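Local coordinates for protein NalP translocator (Neisseria meningitidis, PDB 1UYN) that forms the outer-membrane translocator barrel of an autotransporter, a hydrophilic pore through which the passenger domain, a secreted serine protease, reaches the bacterial cell surface, at residues D16-A20 and W56-V61; D34-H38 and A111-H115; A47-G53 and N297-G303; Y132-I136 and G148-G152; E205-L211 and E233-R239. The contacts are given in a common frame with arbitrary orientation. Residues are numbered along the deposited sequence.

Contact 1 (D16-A20 and W56-V61); sequences DSTAA and WEQGGV
Q58 reaches across to helix 12-34 and lies over the turn formed by D16, A19 and A20. Its side chain (chi1 m, chi2 t) brings NE2 to D16 O at 3.1 Å, a hydrogen bond with an N-H...O angle of 154°. That carbonyl also receives the regular helical bond from A20 N (2.9 Å), so the amide adds a second donor. Q58 OE1 sits 3.1 Å from A19 CB, and Q58 CB is 3.4 Å from D16 OD1. The nearest CA pairs are D16-Q58 (6.8 Å) and A20-W56 (8.8 Å). The helix fills the lumen of the antiparallel barrel here and meets the end of strand 43-57 at its hairpin to strand 62-79. Q58 N bonds V61 O (2.9 Å) across G59 and G60, both at positive phi (65/57 and 101/-17). W56 (chi1 t) turns the edge of its indole to the helix: CZ3 lies 3.7 Å from A19 O and 3.9 Å from A20 CA, and CH2 is 4.2 Å from A19 CB. V61 CG1 approaches D16 OD2 at 3.8 Å.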
# COMPACT_ATOMS: atom_id res chain seq x y z
N ASP A 16 -5.26 -15.90 0.19
CA ASP A 16 -5.24 -14.98 1.30
C ASP A 16 -3.95 -14.22 1.43
O ASP A 16 -3.96 -13.03 1.76
CB ASP A 16 -5.47 -15.76 2.60
CG ASP A 16 -6.89 -16.26 2.74
OD1 ASP A 16 -7.74 -15.83 1.94
OD2 ASP A 16 -7.27 -17.10 3.59
N SER A 17 -2.83 -14.90 1.25
CA SER A 17 -1.51 -14.24 1.30
C SER A 17 -1.37 -13.29 0.13
O SER A 17 -1.01 -12.12 0.31
CB SER A 17 -0.38 -15.24 1.30
OG SER A 17 -0.57 -16.24 0.32
N THR A 18 -1.71 -13.73 -1.07
CA THR A 18 -1.73 -12.81 -2.21
C THR A 18 -2.60 -11.59 -1.94
O THR A 18 -2.17 -10.47 -2.15
CB THR A 18 -2.23 -13.47 -3.46
OG1 THR A 18 -1.43 -14.63 -3.73
CG2 THR A 18 -1.99 -12.56 -4.64
N ALA A 19 -3.82 -11.82 -1.48
CA ALA A 19 -4.72 -10.73 -1.07
C ALA A 19 -4.07 -9.77 -0.04
O ALA A 19 -4.21 -8.55 -0.15
CB ALA A 19 -5.99 -11.31 -0.47
N ALA A 20 -3.39 -10.35 0.96
CA ALA A 20 -2.70 -9.56 1.98
C ALA A 20 -1.60 -8.68 1.40
O ALA A 20 -1.40 -7.57 1.86
CB ALA A 20 -2.12 -10.46 3.06
N TRP A 56 -7.95 -10.26 9.43
CA TRP A 56 -8.82 -10.25 8.26
C TRP A 56 -9.52 -11.59 8.10
O TRP A 56 -8.86 -12.61 7.93
CB TRP A 56 -7.96 -9.92 7.04
CG TRP A 56 -8.65 -9.49 5.74
CD1 TRP A 56 -10.01 -9.43 5.49
CD2 TRP A 56 -8.00 -9.07 4.52
NE1 TRP A 56 -10.22 -9.00 4.19
CE2 TRP A 56 -9.02 -8.78 3.57
CE3 TRP A 56 -6.65 -8.91 4.13
CZ2 TRP A 56 -8.74 -8.35 2.27
CZ3 TRP A 56 -6.37 -8.48 2.81
CH2 TRP A 56 -7.41 -8.21 1.90
N GLU A 57 -10.84 -11.61 8.20
CA GLU A 57 -11.61 -12.76 7.73
C GLU A 57 -11.85 -12.69 6.21
O GLU A 57 -12.57 -11.81 5.73
CB GLU A 57 -12.96 -12.84 8.43
CG GLU A 57 -13.68 -14.17 8.23
CD GLU A 57 -13.39 -15.13 9.36
OE1 GLU A 57 -12.58 -14.74 10.23
OE2 GLU A 57 -13.97 -16.26 9.38
N GLN A 58 -11.26 -13.62 5.47
CA GLN A 58 -11.38 -13.66 4.02
C GLN A 58 -12.18 -14.88 3.62
O GLN A 58 -11.61 -15.92 3.24
CB GLN A 58 -9.99 -13.74 3.37
CG GLN A 58 -9.15 -12.49 3.51
CD GLN A 58 -8.01 -12.45 2.53
OE1 GLN A 58 -8.25 -12.40 1.32
NE2 GLN A 58 -6.76 -12.46 3.05
N GLY A 59 -13.50 -14.74 3.70
CA GLY A 59 -14.43 -15.78 3.27
C GLY A 59 -14.30 -17.02 4.11
O GLY A 59 -14.02 -18.09 3.60
N GLY A 60 -14.47 -16.86 5.42
CA GLY A 60 -14.54 -17.99 6.34
C GLY A 60 -13.25 -18.24 7.11
O GLY A 60 -13.25 -18.91 8.16
N VAL A 61 -12.15 -17.67 6.62
CA VAL A 61 -10.83 -17.91 7.20
C VAL A 61 -10.28 -16.62 7.79
O VAL A 61 -10.02 -15.69 7.04
CB VAL A 61 -9.88 -18.44 6.10
CG1 VAL A 61 -8.59 -18.94 6.69
CG2 VAL A 61 -10.56 -19.56 5.30

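Contact 2 (D34-H38 and A111-H115); sequences DGLDH and AGIRH
R114 NH1 donates to D37 OD1 at 3.2 Å (N-H...O 138°), a salt bridge that ties the segment following helix 12-34 to the membrane-spanning part of strand 100-117 of the beta-barrel. Neither charge depends on the other alone: D37 OD1 also pairs with K124 and R114 NH2 with D116, while the guanidinium makes a cation-pi contact with Y122. The carboxylate meets the guanidinium near its plane, at the edge. R114 extends from the strand with chi1 to chi3 all t, and D37 takes chi1 near -45°. Residues 35-38 keep helical phi/psi without regular helical bonding, although D37 N does bond D34 O at 2.9 Å; residues 111-115 are regular beta strand. L36 and R114 have the nearest CA atoms, 6.5 Å apart. Beside the polar pair, L36 (chi1 m, chi2 t) points at the strand: its CB lies 4.1 Å from R114 CB, and its O is 3.8 Å from R114 CD. A CB on G112 would crowd L36 CD1; L36 CD2 comes to 3.8 Å from G112 O.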
# COMPACT_ATOMS: atom_id res chain seq x y z
N ASP A 34 1.33 10.56 -1.33
CA ASP A 34 1.33 11.59 -0.31
C ASP A 34 2.60 12.46 -0.49
O ASP A 34 2.54 13.68 -0.35
CB ASP A 34 1.18 10.95 1.10
CG ASP A 34 -0.26 10.31 1.30
OD1 ASP A 34 -1.17 10.64 0.48
OD2 ASP A 34 -0.57 9.48 2.23
N GLY A 35 3.69 11.81 -0.90
CA GLY A 35 4.95 12.45 -1.16
C GLY A 35 4.98 13.47 -2.26
O GLY A 35 5.95 14.23 -2.39
N LEU A 36 3.94 13.47 -3.08
CA LEU A 36 3.73 14.49 -4.11
C LEU A 36 3.23 15.82 -3.55
O LEU A 36 3.44 16.86 -4.17
CB LEU A 36 2.76 13.98 -5.16
CG LEU A 36 3.27 12.86 -6.06
CD1 LEU A 36 2.12 12.22 -6.77
CD2 LEU A 36 4.31 13.33 -7.08
N ASP A 37 2.56 15.77 -2.40
CA ASP A 37 1.92 16.95 -1.80
C ASP A 37 2.93 17.85 -1.06
O ASP A 37 2.89 19.07 -1.15
CB ASP A 37 0.78 16.54 -0.84
CG ASP A 37 -0.12 15.45 -1.41
OD1 ASP A 37 -0.22 15.37 -2.65
OD2 ASP A 37 -0.75 14.62 -0.70
N HIS A 38 3.85 17.22 -0.34
CA HIS A 38 4.74 17.91 0.61
C HIS A 38 5.57 18.97 -0.07
O HIS A 38 5.83 20.02 0.50
CB HIS A 38 5.66 16.88 1.32
CG HIS A 38 4.91 15.69 1.85
ND1 HIS A 38 4.08 15.76 2.95
CD2 HIS A 38 4.82 14.43 1.39
CE1 HIS A 38 3.53 14.57 3.15
NE2 HIS A 38 3.97 13.74 2.22
N ALA A 111 5.79 5.16 -9.00
CA ALA A 111 5.97 6.44 -9.66
C ALA A 111 4.69 7.28 -9.58
O ALA A 111 3.59 6.78 -9.63
CB ALA A 111 6.40 6.24 -11.13
N GLY A 112 4.85 8.58 -9.51
CA GLY A 112 3.70 9.47 -9.42
C GLY A 112 3.94 10.77 -10.14
O GLY A 112 5.04 11.27 -10.15
N ILE A 113 2.93 11.30 -10.80
CA ILE A 113 3.04 12.70 -11.25
C ILE A 113 1.83 13.49 -10.73
O ILE A 113 0.74 12.98 -10.61
CB ILE A 113 3.19 12.76 -12.79
CG1 ILE A 113 3.33 14.22 -13.23
CG2 ILE A 113 1.97 12.06 -13.48
CD1 ILE A 113 2.89 14.50 -14.73
N ARG A 114 2.03 14.72 -10.37
CA ARG A 114 0.94 15.56 -9.87
C ARG A 114 1.00 16.83 -10.64
O ARG A 114 2.02 17.48 -10.63
CB ARG A 114 1.15 15.90 -8.40
CG ARG A 114 0.29 17.02 -7.89
CD ARG A 114 0.32 17.22 -6.39
NE ARG A 114 -0.07 18.58 -6.07
CZ ARG A 114 -0.71 18.98 -4.98
NH1 ARG A 114 -1.05 18.14 -4.01
NH2 ARG A 114 -1.03 20.24 -4.86
N HIS A 115 -0.06 17.14 -11.37
CA HIS A 115 -0.21 18.40 -12.07
C HIS A 115 -1.14 19.30 -11.30
O HIS A 115 -2.25 18.92 -11.06
CB HIS A 115 -0.81 18.15 -13.46
CG HIS A 115 -0.74 19.34 -14.35
ND1 HIS A 115 -1.09 20.60 -13.93
CD2 HIS A 115 -0.33 19.47 -15.63
CE1 HIS A 115 -0.89 21.47 -14.89
NE2 HIS A 115 -0.42 20.82 -15.94

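Contact 3 (A47-G53 and N297-G303); sequences AQTQQDG and NHSGRVG
Backbone hydrogen bonds join the two strands in antiparallel register, with axes 4.6 Å apart and directions at 167°. T49 pairs with V302 (T49 N to V302 O 2.9 Å, V302 N to T49 O 3.0 Å). G300 N to Q51 O (2.8 Å) is good, its reciprocal Q51 N to G300 O (3.3 Å) weak. H298 N to G53 O (2.8 Å) is likewise accompanied by a weak G53 N to H298 O (2.9 Å). Q48-G303 and D52-S299 are non-hydrogen-bonded pairs, CA atoms 4.1 and 4.6 Å apart. This seam between the first and last strands closes the barrel. Side-chain bonds gather on D52 (chi1 m): OD1 accepts from S299 OG (3.0 Å) and N297 ND2 (3.1 Å), and also meets R27 of the lumenal helix in a salt bridge. H298 (chi1 m) folds back so that ND1 bonds G53 O at 3.0 Å. In van der Waals contact, Q50 CB meets R301 CG (3.7 Å) on the face of Q48 and D52, and Q48 CG packs on G303 CA (3.6 Å), where a CB would clash.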
# COMPACT_ATOMS: atom_id res chain seq x y z
N ALA A 47 13.71 8.52 2.79
CA ALA A 47 13.82 7.13 3.27
C ALA A 47 12.75 6.88 4.33
O ALA A 47 12.62 7.67 5.27
CB ALA A 47 15.20 6.89 3.88
N GLN A 48 12.03 5.77 4.21
CA GLN A 48 10.81 5.51 4.98
C GLN A 48 10.73 4.03 5.39
O GLN A 48 11.10 3.13 4.63
CB GLN A 48 9.57 5.84 4.13
CG GLN A 48 8.70 6.95 4.61
CD GLN A 48 7.95 7.69 3.50
OE1 GLN A 48 6.87 7.28 3.09
NE2 GLN A 48 8.51 8.78 3.02
N THR A 49 10.23 3.81 6.61
CA THR A 49 9.66 2.52 7.01
C THR A 49 8.15 2.56 7.27
O THR A 49 7.68 3.31 8.12
CB THR A 49 10.34 2.07 8.29
OG1 THR A 49 11.74 1.99 8.04
CG2 THR A 49 9.94 0.63 8.64
N GLN A 50 7.40 1.74 6.55
CA GLN A 50 5.97 1.58 6.82
C GLN A 50 5.77 0.22 7.49
O GLN A 50 6.17 -0.76 6.92
CB GLN A 50 5.18 1.70 5.53
CG GLN A 50 3.74 1.19 5.57
CD GLN A 50 3.07 1.15 4.16
OE1 GLN A 50 2.59 0.09 3.72
NE2 GLN A 50 3.03 2.31 3.49
N GLN A 51 5.24 0.17 8.71
CA GLN A 51 4.77 -1.09 9.35
C GLN A 51 3.23 -1.26 9.26
O GLN A 51 2.49 -0.31 9.37
CB GLN A 51 5.18 -1.18 10.83
CG GLN A 51 6.68 -0.95 11.13
CD GLN A 51 7.61 -1.99 10.47
OE1 GLN A 51 8.79 -1.71 10.24
NE2 GLN A 51 7.09 -3.18 10.20
N ASP A 52 2.79 -2.50 9.07
CA ASP A 52 1.39 -2.87 8.86
C ASP A 52 1.03 -3.99 9.80
O ASP A 52 1.87 -4.83 10.09
CB ASP A 52 1.19 -3.35 7.43
CG ASP A 52 0.96 -2.23 6.47
OD1 ASP A 52 -0.07 -1.54 6.63
OD2 ASP A 52 1.75 -1.95 5.52
N GLY A 53 -0.22 -4.03 10.25
CA GLY A 53 -0.61 -5.02 11.25
C GLY A 53 -2.10 -5.11 11.42
O GLY A 53 -2.71 -4.24 12.00
N ASN A 297 -6.89 -2.98 10.01
CA ASN A 297 -5.46 -2.88 9.78
C ASN A 297 -4.89 -1.65 10.40
O ASN A 297 -5.38 -0.59 10.14
CB ASN A 297 -5.18 -2.84 8.27
CG ASN A 297 -3.70 -3.05 7.96
OD1 ASN A 297 -3.18 -4.20 8.09
ND2 ASN A 297 -3.00 -1.97 7.59
N HIS A 298 -3.85 -1.78 11.20
CA HIS A 298 -3.04 -0.63 11.66
C HIS A 298 -1.91 -0.41 10.66
O HIS A 298 -1.18 -1.31 10.39
CB HIS A 298 -2.44 -0.89 13.05
CG HIS A 298 -3.44 -1.31 14.07
ND1 HIS A 298 -3.99 -2.57 14.09
CD2 HIS A 298 -3.98 -0.64 15.11
CE1 HIS A 298 -4.84 -2.66 15.10
NE2 HIS A 298 -4.85 -1.50 15.74
N SER A 299 -1.80 0.79 10.11
CA SER A 299 -0.67 1.20 9.24
C SER A 299 0.08 2.35 9.90
O SER A 299 -0.53 3.31 10.35
CB SER A 299 -1.17 1.65 7.87
OG SER A 299 -0.14 1.48 6.91
N GLY A 300 1.40 2.22 9.98
CA GLY A 300 2.25 3.26 10.58
C GLY A 300 3.34 3.66 9.60
O GLY A 300 3.54 2.99 8.63
N ARG A 301 4.06 4.73 9.85
CA ARG A 301 5.07 5.18 8.88
C ARG A 301 5.98 6.24 9.49
O ARG A 301 5.48 7.19 10.08
CB ARG A 301 4.40 5.77 7.65
CG ARG A 301 4.99 5.32 6.38
CD ARG A 301 4.85 6.30 5.26
NE ARG A 301 3.45 6.48 4.89
CZ ARG A 301 2.91 7.60 4.40
NH1 ARG A 301 3.63 8.71 4.19
NH2 ARG A 301 1.61 7.61 4.09
N VAL A 302 7.30 6.06 9.36
CA VAL A 302 8.27 7.04 9.80
C VAL A 302 9.20 7.28 8.61
O VAL A 302 9.69 6.34 8.01
CB VAL A 302 9.08 6.59 11.04
CG1 VAL A 302 10.08 7.68 11.46
CG2 VAL A 302 8.16 6.29 12.20
N GLY A 303 9.40 8.55 8.28
CA GLY A 303 10.21 8.96 7.16
C GLY A 303 11.21 10.03 7.55
O GLY A 303 10.89 10.96 8.32

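Contact 4 (Y132-I136 and G148-G152); sequences YKNSI and GSVNG
Six backbone hydrogen bonds satisfy every amide and carbonyl of the three hydrogen-bonded pairs in this antiparallel hairpin, whose strand axes are 4.7 Å apart at 164°. Y132 N bonds G152 O (3.0 Å) and G152 N bonds Y132 O (3.0 Å); N134 N bonds V150 O (2.9 Å) and V150 N bonds N134 O (3.0 Å); I136 N bonds G148 O (2.8 Å) and G148 N bonds I136 O (3.0 Å). In the non-hydrogen-bonded pairs K133-N151 and S135-S149, the backbones of K133 and S135 bond D105 and K103 of strand 100-117, and that of N151 bonds D187 of strand 172-192. On the face of K133, S135 and S149, one water accepts from K133 NZ (2.7 Å) and bonds S135 OG (2.6 Å) and S149 OG (2.9 Å), bridging both strands. On the other face Y132 (chi1 p) lays its ring over G152, CA 3.7 Å from the ring centroid, a CH-pi contact; Y132 OH hydrogen-bonds Q186. N134 (chi1 m) packs CB on V150 CG1 (3.7 Å), and N134 OD1 bonds T104. The outward face can carry a lysine, two serines and a water because this part of the hairpin lies beyond the membrane-spanning residues, while the opposite face packs on lumenal helix 12-34.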
# COMPACT_ATOMS: atom_id res chain seq x y z
N TYR A 132 6.51 -10.24 -6.45
CA TYR A 132 6.37 -10.79 -5.12
C TYR A 132 6.68 -12.28 -5.10
O TYR A 132 6.60 -12.95 -6.11
CB TYR A 132 5.00 -10.44 -4.50
CG TYR A 132 3.81 -11.13 -5.09
CD1 TYR A 132 3.43 -12.38 -4.66
CD2 TYR A 132 3.05 -10.53 -6.08
CE1 TYR A 132 2.36 -13.02 -5.19
CE2 TYR A 132 1.97 -11.17 -6.63
CZ TYR A 132 1.62 -12.42 -6.18
OH TYR A 132 0.52 -13.10 -6.71
N LYS A 133 7.10 -12.75 -3.95
CA LYS A 133 7.32 -14.16 -3.73
C LYS A 133 6.63 -14.54 -2.43
O LYS A 133 6.92 -13.98 -1.40
CB LYS A 133 8.81 -14.48 -3.65
CG LYS A 133 9.08 -16.00 -3.69
CD LYS A 133 10.57 -16.36 -3.88
CE LYS A 133 11.18 -17.03 -2.60
NZ LYS A 133 11.71 -18.44 -2.83
N ASN A 134 5.73 -15.51 -2.50
CA ASN A 134 5.03 -16.02 -1.32
C ASN A 134 5.59 -17.39 -1.00
O ASN A 134 5.61 -18.28 -1.86
CB ASN A 134 3.52 -16.16 -1.60
CG ASN A 134 2.81 -14.82 -1.73
OD1 ASN A 134 3.38 -13.76 -1.41
ND2 ASN A 134 1.59 -14.84 -2.23
N SER A 135 6.06 -17.55 0.22
CA SER A 135 6.47 -18.85 0.73
C SER A 135 5.42 -19.30 1.69
O SER A 135 5.10 -18.61 2.59
CB SER A 135 7.78 -18.73 1.45
OG SER A 135 8.78 -18.64 0.49
N ILE A 136 4.83 -20.45 1.43
CA ILE A 136 3.78 -20.97 2.26
C ILE A 136 4.31 -22.19 2.91
O ILE A 136 4.98 -22.94 2.28
CB ILE A 136 2.59 -21.33 1.37
CG1 ILE A 136 1.68 -20.11 1.15
CG2 ILE A 136 1.80 -22.43 1.99
CD1 ILE A 136 2.34 -18.88 0.54
N GLY A 148 5.47 -24.36 -0.26
CA GLY A 148 5.08 -23.90 -1.57
C GLY A 148 5.53 -22.50 -1.87
O GLY A 148 5.52 -21.62 -1.02
N SER A 149 5.94 -22.27 -3.10
CA SER A 149 6.59 -21.02 -3.44
C SER A 149 6.00 -20.49 -4.73
O SER A 149 5.91 -21.20 -5.75
CB SER A 149 8.12 -21.21 -3.54
OG SER A 149 8.79 -20.04 -3.07
N VAL A 150 5.54 -19.26 -4.70
CA VAL A 150 4.88 -18.71 -5.90
C VAL A 150 5.30 -17.29 -6.12
O VAL A 150 5.48 -16.54 -5.17
CB VAL A 150 3.32 -18.83 -5.85
CG1 VAL A 150 2.76 -18.09 -4.71
CG2 VAL A 150 2.68 -18.35 -7.14
N ASN A 151 5.49 -16.95 -7.38
CA ASN A 151 5.82 -15.62 -7.76
C ASN A 151 4.67 -14.98 -8.42
O ASN A 151 3.88 -15.64 -9.05
CB ASN A 151 7.04 -15.60 -8.68
CG ASN A 151 8.21 -16.36 -8.12
OD1 ASN A 151 8.72 -17.29 -8.77
ND2 ASN A 151 8.65 -15.99 -6.92
N GLY A 152 4.58 -13.68 -8.27
CA GLY A 152 3.63 -12.91 -9.03
C GLY A 152 4.16 -11.52 -9.37
O GLY A 152 5.27 -11.14 -9.03
O HOH W 1 10.65 -19.95 -0.84

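Contact 5 (E205-L211 and E233-R239); sequences EGTLVGL and ERDLNGR
N237 (chi1 p) swings its carboxamide alongside strand 199-219 and does the work of a backbone peptide: OD1 accepts from L208 N (2.8 Å) while ND2 donates to G206 O (2.9 Å). It continues a ladder in which G210 pairs with R234 (G210 N to R234 O 3.1 Å, R234 N to G210 O 3.2 Å) and L236 N bonds L208 O (2.8 Å). The strand axes run at 158°, 4.8 Å apart, and V209-D235 and L211-E233 are non-hydrogen-bonded pairs. L236, at phi/psi -94/-14, turns the chain out of extended form; its m,t rotamer sets CD1 4.1 Å from L208 CG and CG 3.5 Å from G210 N. T207 (chi1 m) gives its hydroxyl to G238 O, OG1 to O 2.9 Å. R239 has chi1 and chi2 t but chi3 m, which bends it back to D235: NE meets OD2 at 2.7 Å and NH2 meets OD1 at 3.1 Å, in a salt bridge, and NH2 also pairs with D182. T207 CG2 lies over the face of this guanidinium, and V209 CG2 at its edge, 3.3 Å from R239 NH2. E233, extended with chi1 and chi2 t, salt-bridges K30 of the helix and R180. Charged side chains on the lumenal face of a barrel hairpin, paired with one another and with the helix in the pore, are typical of a hydrophilic transmembrane beta-barrel pore.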
# COMPACT_ATOMS: atom_id res chain seq x y z
N GLU A 205 -5.72 -11.22 -12.40
CA GLU A 205 -6.93 -10.63 -11.81
C GLU A 205 -6.82 -9.10 -11.71
O GLU A 205 -5.94 -8.57 -11.07
CB GLU A 205 -7.21 -11.30 -10.49
CG GLU A 205 -8.33 -10.73 -9.66
CD GLU A 205 -9.69 -11.24 -10.05
OE1 GLU A 205 -9.79 -12.07 -10.98
OE2 GLU A 205 -10.68 -10.77 -9.41
N GLY A 206 -7.74 -8.39 -12.35
CA GLY A 206 -7.75 -6.96 -12.34
C GLY A 206 -8.88 -6.39 -11.54
O GLY A 206 -10.06 -6.69 -11.86
N THR A 207 -8.55 -5.49 -10.58
CA THR A 207 -9.53 -4.88 -9.70
C THR A 207 -9.48 -3.33 -9.66
O THR A 207 -8.48 -2.71 -9.31
CB THR A 207 -9.34 -5.43 -8.30
OG1 THR A 207 -9.40 -6.86 -8.31
CG2 THR A 207 -10.50 -5.07 -7.40
N LEU A 208 -10.59 -2.71 -10.04
CA LEU A 208 -10.80 -1.29 -9.83
C LEU A 208 -11.22 -1.02 -8.42
O LEU A 208 -12.07 -1.71 -7.88
CB LEU A 208 -11.90 -0.79 -10.74
CG LEU A 208 -11.93 0.70 -11.03
CD1 LEU A 208 -10.67 1.19 -11.69
CD2 LEU A 208 -13.10 0.89 -11.97
N VAL A 209 -10.64 0.04 -7.86
CA VAL A 209 -10.83 0.50 -6.48
C VAL A 209 -11.22 1.96 -6.52
O VAL A 209 -10.53 2.80 -7.14
CB VAL A 209 -9.51 0.38 -5.63
CG1 VAL A 209 -9.81 0.70 -4.17
CG2 VAL A 209 -8.89 -1.00 -5.72
N GLY A 210 -12.30 2.30 -5.85
CA GLY A 210 -12.69 3.69 -5.70
C GLY A 210 -12.22 4.17 -4.36
O GLY A 210 -12.27 3.45 -3.37
N LEU A 211 -11.78 5.41 -4.34
CA LEU A 211 -11.02 6.04 -3.24
C LEU A 211 -11.53 7.44 -3.12
O LEU A 211 -11.94 8.05 -4.12
CB LEU A 211 -9.53 6.11 -3.56
CG LEU A 211 -8.89 4.76 -3.86
CD1 LEU A 211 -7.67 4.94 -4.78
CD2 LEU A 211 -8.48 4.03 -2.57
N GLU A 233 -12.78 3.60 0.81
CA GLU A 233 -12.07 2.75 -0.13
C GLU A 233 -12.88 1.46 -0.30
O GLU A 233 -13.41 0.92 0.65
CB GLU A 233 -10.67 2.50 0.39
CG GLU A 233 -9.88 1.37 -0.26
CD GLU A 233 -8.35 1.62 -0.26
OE1 GLU A 233 -7.88 2.71 0.28
OE2 GLU A 233 -7.64 0.75 -0.85
N ARG A 234 -13.01 0.99 -1.52
CA ARG A 234 -13.90 -0.12 -1.79
C ARG A 234 -13.58 -0.73 -3.13
O ARG A 234 -13.46 -0.02 -4.11
CB ARG A 234 -15.34 0.37 -1.82
CG ARG A 234 -16.39 -0.73 -1.88
CD ARG A 234 -17.74 -0.17 -1.99
NE ARG A 234 -18.81 -1.04 -1.51
CZ ARG A 234 -19.31 -2.00 -2.23
NH1 ARG A 234 -18.83 -2.28 -3.45
NH2 ARG A 234 -20.28 -2.71 -1.73
N ASP A 235 -13.51 -2.04 -3.21
CA ASP A 235 -13.31 -2.63 -4.52
C ASP A 235 -14.60 -2.43 -5.30
O ASP A 235 -15.70 -2.49 -4.76
CB ASP A 235 -12.90 -4.10 -4.41
CG ASP A 235 -11.53 -4.29 -3.78
OD1 ASP A 235 -10.76 -3.33 -3.62
OD2 ASP A 235 -11.12 -5.38 -3.40
N LEU A 236 -14.46 -2.07 -6.56
CA LEU A 236 -15.60 -1.79 -7.40
C LEU A 236 -16.00 -3.03 -8.18
O LEU A 236 -17.11 -3.07 -8.72
CB LEU A 236 -15.33 -0.57 -8.31
CG LEU A 236 -14.95 0.68 -7.51
CD1 LEU A 236 -14.79 1.91 -8.39
CD2 LEU A 236 -15.99 0.91 -6.41
N ASN A 237 -15.10 -4.01 -8.21
CA ASN A 237 -15.35 -5.33 -8.80
C ASN A 237 -14.73 -6.44 -8.01
O ASN A 237 -14.30 -6.24 -6.89
CB ASN A 237 -14.90 -5.38 -10.26
CG ASN A 237 -13.38 -5.31 -10.45
OD1 ASN A 237 -12.68 -4.52 -9.80
ND2 ASN A 237 -12.87 -6.10 -11.41
N GLY A 238 -14.68 -7.62 -8.57
CA GLY A 238 -14.19 -8.79 -7.85
C GLY A 238 -12.71 -8.80 -7.59
O GLY A 238 -11.89 -8.35 -8.41
N ARG A 239 -12.34 -9.31 -6.42
CA ARG A 239 -10.94 -9.45 -6.10
C ARG A 239 -10.81 -10.83 -5.55
O ARG A 239 -10.81 -11.04 -4.36
CB ARG A 239 -10.49 -8.41 -5.09
CG ARG A 239 -8.98 -8.37 -4.92
CD ARG A 239 -8.52 -7.52 -3.77
NE ARG A 239 -8.63 -6.07 -3.99
CZ ARG A 239 -7.74 -5.32 -4.68
NH1 ARG A 239 -6.68 -5.88 -5.28
NH2 ARG A 239 -7.94 -4.02 -4.79

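How the contacts relate
From the N terminus, the helix passes through the barrel and is held near both ends: contact 1 closes a loop from 16-20 to 56-61, and contact 2 runs from the segment following the helix to 111-115. These two cross, on opposite sides of the chain's centre. Contact 3 starts at 47-53, crosses both, and is completed only at 297-303, where the last strand meets the first. Inside its long loop nest contacts 4 and 5, one after the other, each a hairpin of neighbouring strands. Contact 1 touches contact 4 where S17 and T18 pack on Y132, N134 and I136; a long, weak ion pair, D34 with R301, joins contacts 2 and 3.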